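Local coordinates for protein enoyl-CoA hydratase/isomerase (Mycobacterium abscessus, PDB 3QXZ) that probably catalyses hydration or double-bond isomerisation of enoyl-CoA thioesters, as a trimeric member of the crotonase family, at residues His119-Ile124 and Leu211-Leu216. Sequence-based numbering, arbitrary orientation.
Sequences HADIRI and LTKRLL
Asp121 and Lys213 form a buried salt bridge, and a bridging water brings in His119: it donates to His119 O at 2.8 Å and accepts from Lys213 NZ at 2.9 Å. The same water gives a weak bond to Asp121 OD1, so it ties the backbone just before strand 122-126 to both partners of the salt bridge. Next comes Asp121, whose CB points toward helix 206-222. Its OD2 takes a hydrogen bond from Lys213 NZ at 2.8 Å, met on the syn side and 17° out of the carboxylate plane. The lysine has CG anti to its backbone N (chi1 177°) and stays extended to its end, which carries the ammonium from the helix to the acid; the two side chains cross at about a right angle. Lys213 CE lies 3.4 Å from Asp121 OD1. Further on, Arg123 NH1 bonds Ala120 O at 2.8 Å from above the carbonyl plane, linking Arg123 back to the turn before the strand.

Around the pair, Val101 N hydrogen-bonds Asp121 OD2, Trp217 NE1 hydrogen-bonds Asp121 OD1, and Thr99 O accepts from Lys213 NZ. Thr99 is also part of a potassium site. Ion pair, Trp217 bond and water together join helix 206-222 to the turn leading into strand 122-126, next to edge strand 182-184 of the crotonase-type core; buried and richly bonded, both groups are probably charged, each stabilising the other.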
loop_
_atom_site.group_PDB
_atom_site.type_symbol
_atom_site.label_atom_id
_atom_site.label_comp_id
_atom_site.label_asym_id
_atom_site.label_seq_id
_atom_site.Cartn_x
_atom_site.Cartn_y
_atom_site.Cartn_z
ATOM N N HIS A 119 -12.973 -7.532 -4.024
ATOM C CA HIS A 119 -13.403 -6.582 -5.063
ATOM C C HIS A 119 -14.140 -5.396 -4.464
ATOM O O HIS A 119 -14.258 -4.360 -5.130
ATOM C CB HIS A 119 -14.338 -7.238 -6.069
ATOM C CG HIS A 119 -13.693 -8.274 -6.924
ATOM N ND1 HIS A 119 -14.390 -8.934 -7.905
ATOM C CD2 HIS A 119 -12.430 -8.755 -6.952
ATOM C CE1 HIS A 119 -13.576 -9.783 -8.514
ATOM N NE2 HIS A 119 -12.386 -9.700 -7.951
ATOM N N ALA A 120 -14.691 -5.548 -3.257
ATOM C CA ALA A 120 -15.501 -4.489 -2.654
ATOM C C ALA A 120 -14.640 -3.280 -2.267
ATOM O O ALA A 120 -13.427 -3.399 -2.035
ATOM C CB ALA A 120 -16.256 -5.009 -1.419
ATOM N N ASP A 121 -15.266 -2.108 -2.201
ATOM C CA ASP A 121 -14.548 -0.908 -1.756
ATOM C C ASP A 121 -14.125 -1.002 -0.302
ATOM O O ASP A 121 -13.035 -0.555 0.080
ATOM C CB ASP A 121 -15.445 0.309 -1.957
ATOM C CG ASP A 121 -15.883 0.467 -3.381
ATOM O OD1 ASP A 121 -14.993 0.476 -4.267
ATOM O OD2 ASP A 121 -17.106 0.564 -3.631
ATOM N N ILE A 122 -15.016 -1.573 0.497
ATOM C CA ILE A 122 -14.920 -1.542 1.956
ATOM C C ILE A 122 -15.283 -2.940 2.463
ATOM O O ILE A 122 -16.213 -3.573 1.943
ATOM C CB ILE A 122 -15.898 -0.484 2.510
ATOM C CG1 ILE A 122 -15.495 0.927 2.031
ATOM C CG2 ILE A 122 -16.028 -0.573 4.068
ATOM C CD1 ILE A 122 -16.640 1.997 2.099
ATOM N N ARG A 123 -14.533 -3.435 3.446
ATOM C CA ARG A 123 -14.802 -4.737 4.077
ATOM C C ARG A 123 -14.901 -4.590 5.588
ATOM O O ARG A 123 -14.045 -3.979 6.225
ATOM C CB ARG A 123 -13.691 -5.750 3.756
ATOM C CG ARG A 123 -13.892 -6.483 2.436
ATOM C CD ARG A 123 -12.622 -7.214 1.938
ATOM N NE ARG A 123 -11.557 -6.245 1.676
ATOM C CZ ARG A 123 -11.556 -5.395 0.662
ATOM N NH1 ARG A 123 -12.503 -5.431 -0.282
ATOM N NH2 ARG A 123 -10.610 -4.482 0.614
ATOM N N ILE A 124 -15.950 -5.196 6.139
ATOM C CA ILE A 124 -16.082 -5.346 7.587
ATOM C C ILE A 124 -16.096 -6.845 7.832
ATOM O O ILE A 124 -16.922 -7.564 7.235
ATOM C CB ILE A 124 -17.377 -4.683 8.097
ATOM C CG1 ILE A 124 -17.364 -3.176 7.771
ATOM C CG2 ILE A 124 -17.533 -4.910 9.623
ATOM C CD1 ILE A 124 -18.692 -2.480 8.151
ATOM N N LEU A 211 -18.220 9.490 -9.275
ATOM C CA LEU A 211 -16.989 9.995 -9.876
ATOM C C LEU A 211 -15.784 9.689 -9.014
ATOM O O LEU A 211 -14.706 9.370 -9.554
ATOM C CB LEU A 211 -17.077 11.498 -10.145
ATOM C CG LEU A 211 -18.076 11.902 -11.238
ATOM C CD1 LEU A 211 -18.106 13.427 -11.365
ATOM C CD2 LEU A 211 -17.821 11.254 -12.599
ATOM N N THR A 212 -15.943 9.783 -7.690
ATOM C CA THR A 212 -14.837 9.466 -6.782
ATOM C C THR A 212 -14.458 7.982 -6.878
ATOM O O THR A 212 -13.267 7.651 -7.002
ATOM C CB THR A 212 -15.242 9.840 -5.349
ATOM O OG1 THR A 212 -15.488 11.258 -5.288
ATOM C CG2 THR A 212 -14.115 9.527 -4.337
ATOM N N LYS A 213 -15.456 7.094 -6.851
ATOM C CA LYS A 213 -15.168 5.668 -6.970
ATOM C C LYS A 213 -14.502 5.358 -8.294
ATOM O O LYS A 213 -13.498 4.641 -8.337
ATOM C CB LYS A 213 -16.446 4.849 -6.827
ATOM C CG LYS A 213 -16.144 3.350 -7.019
ATOM C CD LYS A 213 -17.284 2.432 -6.672
ATOM C CE LYS A 213 -16.908 0.991 -6.994
ATOM N NZ LYS A 213 -17.767 -0.014 -6.288
ATOM N N ARG A 214 -15.047 5.887 -9.384
ATOM C CA ARG A 214 -14.494 5.565 -10.694
ATOM C C ARG A 214 -13.122 6.145 -10.929
ATOM O O ARG A 214 -12.311 5.499 -11.597
ATOM C CB ARG A 214 -15.474 5.948 -11.802
ATOM C CG ARG A 214 -16.701 5.028 -11.773
ATOM C CD ARG A 214 -16.606 3.812 -12.699
ATOM N NE ARG A 214 -15.296 3.196 -12.834
ATOM C CZ ARG A 214 -14.779 2.281 -12.012
ATOM N NH1 ARG A 214 -13.576 1.773 -12.293
ATOM N NH2 ARG A 214 -15.421 1.903 -10.891
ATOM N N LEU A 215 -12.814 7.325 -10.385
ATOM C CA LEU A 215 -11.451 7.847 -10.552
ATOM C C LEU A 215 -10.464 7.029 -9.709
ATOM O O LEU A 215 -9.388 6.641 -10.194
ATOM C CB LEU A 215 -11.377 9.346 -10.229
ATOM C CG LEU A 215 -9.977 9.962 -10.350
ATOM C CD1 LEU A 215 -9.298 9.662 -11.698
ATOM C CD2 LEU A 215 -10.097 11.455 -10.151
ATOM N N LEU A 216 -10.826 6.752 -8.461
ATOM C CA LEU A 216 -9.961 5.938 -7.614
ATOM C C LEU A 216 -9.577 4.630 -8.328
ATOM O O LEU A 216 -8.388 4.289 -8.437
ATOM C CB LEU A 216 -10.643 5.660 -6.268
ATOM C CG LEU A 216 -9.891 4.756 -5.292
ATOM C CD1 LEU A 216 -8.731 5.438 -4.665
ATOM C CD2 LEU A 216 -10.878 4.284 -4.209
HETATM O O HOH W 1 -15.789 -2.022 -5.430
#